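Local coordinates for structural protein VP1 (Trichodysplasia spinulosa-associated polyomavirus, PDB 4U60) that forms the pentameric building block of the polyomavirus capsid and binds sialylated glycans such as the GM1 oligosaccharide, at residues C[30-35]-C[67-72]; C[75-80]-C[238-243]; C[131-136]-C[267-272]; C[139-144]-C[177-182]. All coordinates share one frame; numbering follows the deposited sequence. Where two conformers were deposited one is given.

Interaction 1: C[30-35]-C[67-72]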
loop_
_atom_site.group_PDB
_atom_site.type_symbol
_atom_site.label_atom_id
_atom_site.label_comp_id
_atom_site.label_asym_id
_atom_site.label_seq_id
_atom_site.Cartn_x
_atom_site.Cartn_y
_atom_site.Cartn_z
ATOM N N ASN C 30 25.325 -4.147 14.769
ATOM C CA ASN C 30 25.709 -4.409 13.402
ATOM C C ASN C 30 25.125 -5.718 12.898
ATOM O O ASN C 30 24.843 -6.648 13.657
ATOM C CB ASN C 30 27.228 -4.371 13.225
ATOM C CG ASN C 30 27.740 -2.966 12.980
ATOM O OD1 ASN C 30 27.269 -2.275 12.073
ATOM N ND2 ASN C 30 28.668 -2.523 13.793
ATOM N N THR C 31 24.944 -5.756 11.583
ATOM C CA THR C 31 24.280 -6.858 10.921
ATOM C C THR C 31 25.149 -8.120 10.919
ATOM O O THR C 31 26.410 -8.037 10.959
ATOM C CB THR C 31 23.896 -6.460 9.484
ATOM O OG1 THR C 31 22.898 -7.343 8.984
ATOM C CG2 THR C 31 25.081 -6.481 8.553
ATOM N N ARG C 32 24.484 -9.279 10.905
ATOM C CA ARG C 32 25.151 -10.580 10.902
ATOM C C ARG C 32 24.665 -11.407 9.710
ATOM O O ARG C 32 23.902 -12.364 9.827
ATOM C CB ARG C 32 24.941 -11.302 12.228
ATOM C CG ARG C 32 25.405 -10.493 13.442
ATOM C CD ARG C 32 26.899 -10.304 13.422
ATOM N NE ARG C 32 27.439 -9.484 14.506
ATOM C CZ ARG C 32 28.148 -8.376 14.339
ATOM N NH1 ARG C 32 28.374 -7.860 13.131
ATOM N NH2 ARG C 32 28.659 -7.765 15.414
ATOM N N MET C 33 25.144 -11.019 8.539
ATOM C CA MET C 33 24.734 -11.670 7.313
ATOM C C MET C 33 25.529 -12.898 6.923
ATOM O O MET C 33 25.093 -13.654 6.068
ATOM C CB MET C 33 24.797 -10.652 6.178
ATOM C CG MET C 33 23.772 -9.517 6.276
ATOM S SD MET C 33 22.046 -10.053 6.172
ATOM C CE MET C 33 21.577 -10.123 7.898
ATOM N N GLY C 34 26.704 -13.081 7.522
ATOM C CA GLY C 34 27.534 -14.255 7.242
ATOM C C GLY C 34 29.011 -13.950 7.343
ATOM O O GLY C 34 29.779 -14.746 7.894
ATOM N N GLN C 35 29.433 -12.831 6.769
ATOM C CA GLN C 35 30.777 -12.330 6.979
ATOM C C GLN C 35 30.635 -11.275 8.073
ATOM O O GLN C 35 30.257 -10.126 7.824
ATOM C CB GLN C 35 31.328 -11.776 5.683
ATOM C CG GLN C 35 32.824 -11.548 5.618
ATOM C CD GLN C 35 33.428 -11.035 6.903
ATOM O OE1 GLN C 35 33.702 -11.811 7.850
ATOM N NE2 GLN C 35 33.679 -9.723 6.939
ATOM N N THR C 67 22.136 -14.533 10.451
ATOM C CA THR C 67 21.807 -14.893 11.819
ATOM C C THR C 67 21.259 -13.667 12.543
ATOM O O THR C 67 21.357 -12.535 12.042
ATOM C CB THR C 67 23.027 -15.438 12.580
ATOM O OG1 THR C 67 24.126 -14.537 12.433
ATOM C CG2 THR C 67 23.422 -16.801 12.047
ATOM N N TYR C 68 20.637 -13.889 13.684
ATOM C CA TYR C 68 20.165 -12.776 14.520
ATOM C C TYR C 68 21.311 -12.017 15.166
ATOM O O TYR C 68 22.318 -12.604 15.616
ATOM C CB TYR C 68 19.194 -13.249 15.592
ATOM C CG TYR C 68 17.888 -13.783 15.038
ATOM C CD1 TYR C 68 16.922 -12.908 14.572
ATOM C CD2 TYR C 68 17.644 -15.143 14.938
ATOM C CE1 TYR C 68 15.717 -13.371 14.073
ATOM C CE2 TYR C 68 16.456 -15.624 14.425
ATOM C CZ TYR C 68 15.496 -14.725 13.971
ATOM O OH TYR C 68 14.304 -15.181 13.450
ATOM N N SER C 69 21.173 -10.692 15.202
ATOM C CA SER C 69 21.991 -9.872 16.063
ATOM C C SER C 69 21.355 -9.829 17.443
ATOM O O SER C 69 20.138 -9.783 17.567
ATOM C CB SER C 69 22.068 -8.456 15.518
ATOM O OG SER C 69 22.632 -8.452 14.210
ATOM N N THR C 70 22.168 -9.788 18.487
ATOM C CA THR C 70 21.636 -9.679 19.832
ATOM C C THR C 70 22.699 -9.181 20.816
ATOM O O THR C 70 23.906 -9.354 20.618
ATOM C CB THR C 70 21.041 -11.022 20.320
ATOM O OG1 THR C 70 20.211 -10.808 21.473
ATOM C CG2 THR C 70 22.125 -12.032 20.658
ATOM N N ALA C 71 22.212 -8.539 21.866
ATOM C CA ALA C 71 23.061 -8.093 22.975
ATOM C C ALA C 71 22.266 -8.095 24.262
ATOM O O ALA C 71 21.035 -7.893 24.258
ATOM C CB ALA C 71 23.594 -6.685 22.729
ATOM N N ARG C 72 22.970 -8.348 25.360
ATOM C CA ARG C 72 22.464 -8.122 26.694
ATOM C C ARG C 72 23.175 -6.891 27.209
ATOM O O ARG C 72 24.415 -6.862 27.256
ATOM C CB ARG C 72 22.773 -9.297 27.615
ATOM C CG ARG C 72 22.341 -9.068 29.049
ATOM C CD ARG C 72 22.868 -10.168 29.967
ATOM N NE ARG C 72 22.362 -9.999 31.318
ATOM C CZ ARG C 72 22.835 -9.126 32.194
ATOM N NH1 ARG C 72 23.860 -8.332 31.880
ATOM N NH2 ARG C 72 22.291 -9.059 33.411
HETATM O O HOH W 1 21.755 -9.701 11.926
HETATM O O HOH W 2 25.617 -14.992 10.197
#
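In the VP1 jelly roll, R32 meets T67 and S69 where the loop that follows strand 12-29 passes the start of strand 69-74. A single direct backbone bond joins the two segments: T67 N donates to R32 O at 2.9 Å, nearly straight at the hydrogen (173°) and almost along the C=O axis. Next to it a water mediates a second link, accepting from R32 N and donating both to T67 O and to S69 OG (2.7 Å from the water oxygen). Both backbone polar groups of R32 are thus tied to the strand side, one directly and one through water.

The side chains fill in around these bonds. R32 starts toward the strand, its CB lying 3.3 Å from T67 OG1 and its CG 3.5 Å from S69 OG. A bend at chi2 (-66°) then turns the chain back along its own loop, where R32 NH1 bonds T31 O from above the carbonyl plane, while R32 NE forms a salt bridge with D183. The hydroxyl of S69 also lies 2.9 Å from N30 O. N30 itself faces a subunit boundary, its OD1 accepting from the backbone N of L172 of a neighbouring subunit. On the far side of the direct bond a second water receives the hydroxyl hydrogen of T67 OG1 at 2.7 Å and donates to R32 O at 3.2 Å.

Interaction 2: C[75-80]-C[238-243]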
loop_
_atom_site.group_PDB
_atom_site.type_symbol
_atom_site.label_atom_id
_atom_site.label_comp_id
_atom_site.label_asym_id
_atom_site.label_seq_id
_atom_site.Cartn_x
_atom_site.Cartn_y
_atom_site.Cartn_z
ATOM N N LEU C 75 22.291 -3.113 33.124
ATOM C CA LEU C 75 21.637 -1.942 33.654
ATOM C C LEU C 75 22.185 -1.622 35.038
ATOM O O LEU C 75 22.790 -2.482 35.697
ATOM C CB LEU C 75 20.138 -2.165 33.736
ATOM C CG LEU C 75 19.474 -2.507 32.396
ATOM C CD1 LEU C 75 18.013 -2.856 32.620
ATOM C CD2 LEU C 75 19.627 -1.390 31.382
ATOM N N PRO C 76 21.962 -0.388 35.498
ATOM C CA PRO C 76 22.441 -0.028 36.819
ATOM C C PRO C 76 21.866 -0.946 37.894
ATOM O O PRO C 76 20.654 -1.204 37.905
ATOM C CB PRO C 76 21.919 1.392 36.994
ATOM C CG PRO C 76 21.841 1.926 35.612
ATOM C CD PRO C 76 21.368 0.762 34.799
ATOM N N MET C 77 22.738 -1.444 38.760
ATOM C CA MET C 77 22.332 -2.383 39.780
ATOM C C MET C 77 21.407 -1.699 40.786
ATOM O O MET C 77 21.752 -0.656 41.336
ATOM C CB MET C 77 23.557 -2.943 40.488
ATOM C CG MET C 77 23.287 -4.234 41.225
ATOM S SD MET C 77 24.067 -4.160 42.812
ATOM C CE MET C 77 22.981 -3.034 43.684
ATOM N N LEU C 78 20.257 -2.319 41.047
ATOM C CA LEU C 78 19.188 -1.731 41.864
ATOM C C LEU C 78 19.102 -2.234 43.312
ATOM O O LEU C 78 18.718 -1.478 44.210
ATOM C CB LEU C 78 17.839 -2.013 41.191
ATOM C CG LEU C 78 17.592 -1.305 39.864
ATOM C CD1 LEU C 78 16.341 -1.839 39.178
ATOM C CD2 LEU C 78 17.504 0.195 40.090
ATOM N N ASN C 79 19.422 -3.500 43.538
ATOM C CA ASN C 79 19.159 -4.117 44.856
ATOM C C ASN C 79 20.430 -4.614 45.560
ATOM O O ASN C 79 20.965 -5.664 45.201
ATOM C CB ASN C 79 18.155 -5.279 44.697
ATOM C CG ASN C 79 16.901 -4.883 43.913
ATOM O OD1 ASN C 79 16.073 -4.108 44.398
ATOM N ND2 ASN C 79 16.750 -5.429 42.707
ATOM N N GLU C 80 20.903 -3.868 46.559
ATOM C CA GLU C 80 22.061 -4.290 47.359
ATOM C C GLU C 80 21.710 -5.449 48.308
ATOM O O GLU C 80 22.601 -6.185 48.737
ATOM C CB GLU C 80 22.624 -3.114 48.177
ATOM N N LYS C 238 15.151 -8.833 34.205
ATOM C CA LYS C 238 15.595 -9.816 35.176
ATOM C C LYS C 238 17.106 -9.769 35.324
ATOM O O LYS C 238 17.839 -9.707 34.326
ATOM C CB LYS C 238 15.124 -11.198 34.752
ATOM C CG LYS C 238 13.608 -11.351 34.809
ATOM C CD LYS C 238 13.156 -12.696 34.265
ATOM C CE LYS C 238 11.642 -12.857 34.391
ATOM N NZ LYS C 238 11.159 -14.160 33.860
ATOM N N GLY C 239 17.562 -9.753 36.567
ATOM C CA GLY C 239 18.987 -9.626 36.862
ATOM C C GLY C 239 19.617 -8.360 36.313
ATOM O O GLY C 239 20.815 -8.335 36.024
ATOM N N ASP C 240 18.815 -7.303 36.170
ATOM C CA ASP C 240 19.274 -6.027 35.599
ATOM C C ASP C 240 19.918 -6.176 34.217
ATOM O O ASP C 240 20.881 -5.479 33.897
ATOM C CB ASP C 240 20.246 -5.345 36.581
ATOM C CG ASP C 240 19.625 -5.109 37.939
ATOM O OD1 ASP C 240 18.377 -4.958 38.017
ATOM O OD2 ASP C 240 20.376 -5.105 38.954
ATOM N N GLY C 241 19.339 -7.021 33.366
ATOM C CA GLY C 241 19.810 -7.179 31.989
ATOM C C GLY C 241 18.701 -6.806 31.034
ATOM O O GLY C 241 17.563 -7.235 31.216
ATOM N N LEU C 242 19.040 -6.022 30.026
ATOM C CA LEU C 242 18.111 -5.644 28.951
ATOM C C LEU C 242 18.558 -6.373 27.707
ATOM O O LEU C 242 19.725 -6.308 27.324
ATOM C CB LEU C 242 18.192 -4.140 28.726
ATOM C CG LEU C 242 17.418 -3.548 27.553
ATOM C CD1 LEU C 242 15.927 -3.773 27.743
ATOM C CD2 LEU C 242 17.752 -2.068 27.435
ATOM N N TYR C 243 17.614 -7.014 27.032
ATOM C CA TYR C 243 17.935 -7.837 25.878
ATOM C C TYR C 243 17.350 -7.224 24.618
ATOM O O TYR C 243 16.145 -6.968 24.556
ATOM C CB TYR C 243 17.410 -9.255 26.127
ATOM C CG TYR C 243 18.011 -9.891 27.375
ATOM C CD1 TYR C 243 17.629 -9.488 28.647
ATOM C CD2 TYR C 243 18.969 -10.877 27.265
ATOM C CE1 TYR C 243 18.179 -10.064 29.771
ATOM C CE2 TYR C 243 19.528 -11.462 28.376
ATOM C CZ TYR C 243 19.122 -11.056 29.625
ATOM O OH TYR C 243 19.685 -11.657 30.709
HETATM O O HOH W 3 19.996 -5.740 41.529
#
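L75 N donates to D240 O at 2.9 Å, with an angle of 164° at the hydrogen, and this direct backbone bond joins the loop after strand 69-74 to the turn that leads into strand 241-254. The carboxylate of D240 supplies the rest. With CG anti to its own carbonyl carbon (chi1 -57°), it reaches under the curve of residues 76-79, where OD2 accepts a weak bond from L78 N at 3.5 Å. A water adds a second, indirect link: it donates to D240 OD2 at 2.7 Å and accepts from N79 N at 3.1 Å. One carboxylate oxygen therefore gathers two successive backbone N-H groups, one weakly and one through water, an arrangement that probably favours the charged form of the aspartate.

Around the polar core the contacts are looser. M77 CA sits 3.5 Å from D240 OD2, and the M77 side chain crosses the carboxylate before bending away. The other oxygen, D240 OD1, faces the methyl L78 CD1 at 3.9 Å. L75 lays CB and CG against the carbonyl oxygen of D240, and both its methyls approach L242 CB from the same side, CD2 at 4.1 Å, the two side chains crossing obliquely.

The leucines continue the interior of the jelly roll. L75 packs on W90 of strand 86-99, L273 of strand 260-279 and I25 of strand 12-29, while L242 also meets I25 and lies against I271. P76 O accepts a bond from W90 NE1, which ties the loop to strand 86-99 as well.

Interaction 3: C[131-136]-C[267-272]; sequences HMFAVG and RYFNIL
Strands 131-136 and 267-272 run in nearly the same direction, 29° apart, and approach to 10.0 Å between their axes, a separation at which side chains rather than backbones meet, inside the jelly-roll core. F133, V135, R267, F269 and I271 all start toward the opposite strand. The R267 side chain runs out extended and then bends at chi3 (-78°), which brings the guanidinium to the F133 ring; the two side chains cross at about a right angle, yet their planes are only 25° apart. F133 CD1 comes over one face of the guanidinium, 3.6 Å from R267 NH1. The charge is placed by partners beyond the pair: R267 NH2 forms a salt bridge with D248, which also accepts from H131 ND1, and R267 NH1 bonds T97 OG1. H131 CB lies near the guanidinium plane, at its edge. F133 is further fixed by stacking on Y204 of strand 201-208.

Farther along, the contact turns purely apolar. The F133 CB methylene meets the edge of the F269 ring at CE2, 4.0 Å away, so F133 touches the arginine and the second phenylalanine at once. At the far end V135 and I271 reach toward each other tip to tip, with V135 CG1 4.0 Å from I271 CD1.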
loop_
_atom_site.group_PDB
_atom_site.type_symbol
_atom_site.label_atom_id
_atom_site.label_comp_id
_atom_site.label_asym_id
_atom_site.label_seq_id
_atom_site.Cartn_x
_atom_site.Cartn_y
_atom_site.Cartn_z
ATOM N N HIS C 131 12.879 -7.758 8.319
ATOM C CA HIS C 131 13.150 -6.781 9.368
ATOM C C HIS C 131 12.444 -7.176 10.624
ATOM O O HIS C 131 11.223 -7.321 10.633
ATOM C CB HIS C 131 12.711 -5.372 8.943
ATOM C CG HIS C 131 13.393 -4.939 7.701
ATOM N ND1 HIS C 131 14.672 -4.443 7.723
ATOM C CD2 HIS C 131 13.046 -5.031 6.401
ATOM C CE1 HIS C 131 15.079 -4.219 6.487
ATOM N NE2 HIS C 131 14.108 -4.565 5.667
ATOM N N MET C 132 13.222 -7.364 11.685
ATOM C CA MET C 132 12.603 -7.604 12.959
ATOM C C MET C 132 13.454 -7.044 14.074
ATOM O O MET C 132 14.664 -6.847 13.941
ATOM C CB MET C 132 12.320 -9.086 13.159
ATOM C CG MET C 132 13.560 -9.919 13.382
ATOM S SD MET C 132 14.164 -9.931 15.095
ATOM C CE MET C 132 12.920 -10.838 16.004
ATOM N N PHE C 133 12.780 -6.674 15.151
ATOM C CA PHE C 133 13.502 -6.311 16.363
ATOM C C PHE C 133 12.687 -6.779 17.560
ATOM O O PHE C 133 11.484 -7.032 17.471
ATOM C CB PHE C 133 13.837 -4.814 16.458
ATOM C CG PHE C 133 12.653 -3.925 16.704
ATOM C CD1 PHE C 133 11.886 -3.462 15.646
ATOM C CD2 PHE C 133 12.313 -3.557 17.986
ATOM C CE1 PHE C 133 10.794 -2.636 15.854
ATOM C CE2 PHE C 133 11.202 -2.731 18.195
ATOM C CZ PHE C 133 10.453 -2.278 17.126
ATOM N N ALA C 134 13.389 -6.945 18.671
ATOM C CA ALA C 134 12.778 -7.367 19.910
ATOM C C ALA C 134 13.500 -6.693 21.064
ATOM O O ALA C 134 14.730 -6.496 21.028
ATOM C CB ALA C 134 12.843 -8.868 20.049
ATOM N N VAL C 135 12.724 -6.284 22.052
ATOM C CA VAL C 135 13.248 -5.724 23.308
ATOM C C VAL C 135 12.569 -6.470 24.446
ATOM O O VAL C 135 11.343 -6.578 24.486
ATOM C CB VAL C 135 12.978 -4.209 23.429
ATOM C CG1 VAL C 135 13.567 -3.641 24.730
ATOM C CG2 VAL C 135 13.536 -3.453 22.234
ATOM N N GLY C 136 13.370 -6.997 25.369
ATOM C CA GLY C 136 12.824 -7.738 26.500
ATOM C C GLY C 136 13.708 -7.744 27.719
ATOM O O GLY C 136 14.822 -7.225 27.718
ATOM N N ARG C 267 21.045 -1.542 13.060
ATOM C CA ARG C 267 19.881 -0.946 13.682
ATOM C C ARG C 267 20.311 -0.246 14.965
ATOM O O ARG C 267 21.122 -0.773 15.747
ATOM C CB ARG C 267 18.845 -2.019 13.994
ATOM C CG ARG C 267 17.578 -1.484 14.640
ATOM C CD ARG C 267 16.537 -2.592 14.747
ATOM N NE ARG C 267 15.848 -2.877 13.482
ATOM C CZ ARG C 267 14.719 -2.295 13.074
ATOM N NH1 ARG C 267 14.131 -1.342 13.803
ATOM N NH2 ARG C 267 14.157 -2.653 11.929
ATOM N N TYR C 268 19.729 0.929 15.165
ATOM C CA TYR C 268 19.931 1.749 16.345
ATOM C C TYR C 268 18.738 1.641 17.277
ATOM O O TYR C 268 17.608 1.486 16.822
ATOM C CB TYR C 268 20.085 3.195 15.885
ATOM C CG TYR C 268 19.982 4.205 16.999
ATOM C CD1 TYR C 268 21.100 4.556 17.744
ATOM C CD2 TYR C 268 18.768 4.811 17.302
ATOM C CE1 TYR C 268 21.018 5.496 18.782
ATOM C CE2 TYR C 268 18.673 5.748 18.323
ATOM C CZ TYR C 268 19.801 6.094 19.049
ATOM O OH TYR C 268 19.716 7.032 20.056
ATOM N N PHE C 269 18.990 1.743 18.579
ATOM C CA PHE C 269 17.954 1.701 19.596
ATOM C C PHE C 269 18.192 2.750 20.666
ATOM O O PHE C 269 19.316 2.920 21.125
ATOM C CB PHE C 269 17.934 0.349 20.329
ATOM C CG PHE C 269 17.800 -0.858 19.445
ATOM C CD1 PHE C 269 18.924 -1.419 18.853
ATOM C CD2 PHE C 269 16.565 -1.489 19.275
ATOM C CE1 PHE C 269 18.831 -2.570 18.092
ATOM C CE2 PHE C 269 16.477 -2.635 18.483
ATOM C CZ PHE C 269 17.619 -3.149 17.901
ATOM N N ASN C 270 17.116 3.400 21.084
ATOM C CA ASN C 270 17.120 4.258 22.264
ATOM C C ASN C 270 15.936 3.837 23.115
ATOM O O ASN C 270 14.785 4.047 22.740
ATOM C CB ASN C 270 17.033 5.742 21.883
ATOM C CG ASN C 270 17.179 6.670 23.085
ATOM O OD1 ASN C 270 18.216 7.310 23.272
ATOM N ND2 ASN C 270 16.142 6.745 23.903
ATOM N N ILE C 271 16.234 3.223 24.249
ATOM C CA ILE C 271 15.225 2.611 25.094
ATOM C C ILE C 271 15.102 3.376 26.409
ATOM O O ILE C 271 16.096 3.637 27.086
ATOM C CB ILE C 271 15.576 1.131 25.363
ATOM C CG1 ILE C 271 15.637 0.374 24.035
ATOM C CG2 ILE C 271 14.578 0.517 26.323
ATOM C CD1 ILE C 271 16.412 -0.913 24.077
ATOM N N LEU C 272 13.876 3.747 26.742
ATOM C CA LEU C 272 13.564 4.430 27.988
ATOM C C LEU C 272 13.122 3.405 29.004
ATOM O O LEU C 272 12.260 2.590 28.699
ATOM C CB LEU C 272 12.445 5.438 27.744
ATOM C CG LEU C 272 11.985 6.227 28.960
ATOM C CD1 LEU C 272 13.048 7.232 29.351
ATOM C CD2 LEU C 272 10.656 6.920 28.675
#

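Interaction 4: C[139-144]-C[177-182]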
loop_
_atom_site.group_PDB
_atom_site.type_symbol
_atom_site.label_atom_id
_atom_site.label_comp_id
_atom_site.label_asym_id
_atom_site.label_seq_id
_atom_site.Cartn_x
_atom_site.Cartn_y
_atom_site.Cartn_z
ATOM N N PRO C 139 16.307 -13.287 27.575
ATOM C CA PRO C 139 16.558 -13.639 26.175
ATOM C C PRO C 139 15.297 -13.946 25.378
ATOM O O PRO C 139 14.315 -14.463 25.919
ATOM C CB PRO C 139 17.415 -14.890 26.280
ATOM C CG PRO C 139 18.170 -14.694 27.564
ATOM C CD PRO C 139 17.147 -14.071 28.504
ATOM N N LEU C 140 15.330 -13.563 24.109
ATOM C CA LEU C 140 14.240 -13.877 23.203
ATOM C C LEU C 140 14.109 -15.391 23.138
ATOM O O LEU C 140 15.096 -16.087 22.938
ATOM C CB LEU C 140 14.506 -13.299 21.820
ATOM C CG LEU C 140 13.478 -13.611 20.735
ATOM C CD1 LEU C 140 12.119 -12.963 20.994
ATOM C CD2 LEU C 140 14.000 -13.211 19.359
ATOM N N GLU C 141 12.892 -15.890 23.327
ATOM C CA GLU C 141 12.625 -17.313 23.312
ATOM C C GLU C 141 12.285 -17.713 21.881
ATOM O O GLU C 141 11.502 -17.053 21.221
ATOM C CB GLU C 141 11.528 -17.657 24.317
ATOM C CG GLU C 141 12.053 -17.543 25.740
ATOM C CD GLU C 141 10.981 -17.370 26.803
ATOM O OE1 GLU C 141 10.135 -16.460 26.665
ATOM O OE2 GLU C 141 11.047 -18.113 27.824
ATOM N N LEU C 142 12.925 -18.784 21.422
ATOM C CA LEU C 142 12.887 -19.190 20.015
ATOM C C LEU C 142 12.182 -20.528 19.821
ATOM O O LEU C 142 12.245 -21.418 20.690
ATOM C CB LEU C 142 14.304 -19.329 19.464
ATOM C CG LEU C 142 15.187 -18.078 19.486
ATOM C CD1 LEU C 142 16.613 -18.437 19.088
ATOM C CD2 LEU C 142 14.623 -16.984 18.586
ATOM N N GLN C 143 11.569 -20.650 18.652
ATOM C CA GLN C 143 10.954 -21.880 18.141
ATOM C C GLN C 143 11.703 -22.263 16.877
ATOM O O GLN C 143 11.967 -21.422 16.023
ATOM C CB GLN C 143 9.475 -21.656 17.829
ATOM C CG GLN C 143 8.786 -22.782 17.063
ATOM C CD GLN C 143 8.687 -24.057 17.868
ATOM O OE1 GLN C 143 8.246 -24.053 19.024
ATOM N NE2 GLN C 143 9.132 -25.155 17.283
ATOM N N PHE C 144 12.089 -23.523 16.760
ATOM C CA PHE C 144 12.684 -24.023 15.523
ATOM C C PHE C 144 11.580 -24.276 14.498
ATOM O O PHE C 144 10.565 -24.919 14.794
ATOM C CB PHE C 144 13.431 -25.326 15.810
ATOM C CG PHE C 144 14.273 -25.829 14.672
ATOM C CD1 PHE C 144 15.517 -25.301 14.431
ATOM C CD2 PHE C 144 13.812 -26.844 13.847
ATOM C CE1 PHE C 144 16.318 -25.769 13.403
ATOM C CE2 PHE C 144 14.603 -27.321 12.813
ATOM C CZ PHE C 144 15.825 -26.759 12.569
ATOM N N LYS C 177 13.118 -26.021 20.718
ATOM C CA LYS C 177 13.127 -24.624 21.140
ATOM C C LYS C 177 14.539 -24.212 21.567
ATOM O O LYS C 177 15.447 -25.051 21.657
ATOM C CB LYS C 177 12.107 -24.422 22.267
ATOM C CG LYS C 177 10.663 -24.596 21.810
ATOM C CD LYS C 177 9.645 -24.322 22.892
ATOM C CE LYS C 177 8.227 -24.370 22.336
ATOM N NZ LYS C 177 7.293 -23.735 23.288
ATOM N N GLN C 178 14.731 -22.917 21.810
ATOM C CA GLN C 178 16.034 -22.369 22.207
ATOM C C GLN C 178 15.790 -20.974 22.747
ATOM O O GLN C 178 14.657 -20.499 22.760
ATOM C CB GLN C 178 17.024 -22.322 21.033
ATOM C CG GLN C 178 18.136 -23.368 21.077
ATOM C CD GLN C 178 19.205 -23.023 22.101
ATOM O OE1 GLN C 178 19.042 -22.106 22.917
ATOM N NE2 GLN C 178 20.324 -23.750 22.058
ATOM N N LYS C 179 16.865 -20.345 23.194
ATOM C CA LYS C 179 16.853 -18.941 23.589
ATOM C C LYS C 179 17.984 -18.246 22.868
ATOM O O LYS C 179 19.057 -18.810 22.710
ATOM C CB LYS C 179 17.064 -18.796 25.094
ATOM C CG LYS C 179 15.914 -19.365 25.904
ATOM C CD LYS C 179 16.033 -19.066 27.374
ATOM C CE LYS C 179 14.829 -19.607 28.118
ATOM N NZ LYS C 179 14.981 -19.386 29.569
ATOM N N LEU C 180 17.734 -17.020 22.441
ATOM C CA LEU C 180 18.709 -16.237 21.694
ATOM C C LEU C 180 19.737 -15.645 22.651
ATOM O O LEU C 180 19.565 -14.542 23.183
ATOM C CB LEU C 180 18.006 -15.149 20.897
ATOM C CG LEU C 180 18.857 -14.214 20.017
ATOM C CD1 LEU C 180 19.858 -14.988 19.176
ATOM C CD2 LEU C 180 17.976 -13.331 19.147
ATOM N N THR C 181 20.811 -16.403 22.861
ATOM C CA THR C 181 21.859 -16.065 23.829
ATOM C C THR C 181 23.230 -15.781 23.220
ATOM O O THR C 181 24.201 -15.581 23.958
ATOM C CB THR C 181 21.998 -17.212 24.833
ATOM O OG1 THR C 181 22.251 -18.425 24.116
ATOM C CG2 THR C 181 20.716 -17.367 25.667
ATOM N N LYS C 182 23.315 -15.753 21.892
ATOM C CA LYS C 182 24.583 -15.534 21.216
ATOM C C LYS C 182 24.355 -14.753 19.933
ATOM O O LYS C 182 23.516 -15.121 19.131
ATOM C CB LYS C 182 25.251 -16.864 20.893
ATOM C CG LYS C 182 26.695 -16.706 20.443
ATOM C CD LYS C 182 27.416 -18.036 20.273
HETATM O O HOH W 4 17.744 -12.351 23.133
#
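L140 and L180 both hold CG anti to the backbone N (chi1 177° and -179°), which carries their methyls together until L140 CD2 and L180 CD2 stand 4.0 Å apart. L142 takes the other course, CG anti to its carbonyl carbon, and lays CD1 4.0 Å from L180 CB. These leucines belong to or flank the antiparallel ladder joining strands 141-144 and 177-179, L142 being one of its rungs. L180 N donates to L140 O at 2.8 Å, and the hydrogen-bonded pair L142 and Q178 exchanges two bonds, L142 N to Q178 O (2.8 Å) and Q178 N to L142 O (3.1 Å). A water extends the ladder, accepting from L140 N and donating to L180 O.

On the face of E141, Q143, K177 and K179, the long chains run against polar groups. Q143 OE1 lies 3.3 Å from K177 CE, while K177 NZ forms its salt bridge with D194. E141 and K179 lie side by side, but E141 OE2 and K179 NZ are 4.5 Å apart, and E141 OE1 accepts from the backbone N of N198. The chemistry thus implies a pairing set by main-chain bonds and leucine packing, with lysine-glutamate attraction probably a minor, long-range contribution.

How the interactions relate
All four contacts belong to one jelly-roll subunit but differ in depth. Interactions 1 and 3 are buried, whereas 2 and 4 are partly exposed. Interactions 1, 2 and 3 reach the same large sheet, and interaction 4 pairs two strands of a separate three-stranded sheet. Interactions 2 and 3 join directly: Y243 N lies 2.9 Å from G136 O, probably hydrogen-bonded, and L242 packs on V135 and I271. Y68 of interaction 1 touches both M132 of interaction 3 and L180 of interaction 4. The chemistry follows position: one direct backbone bond flanked by two waters in 1, a carboxylate beneath a loop in 2, side chains alone across the core in 3, and regular strand pairing in 4.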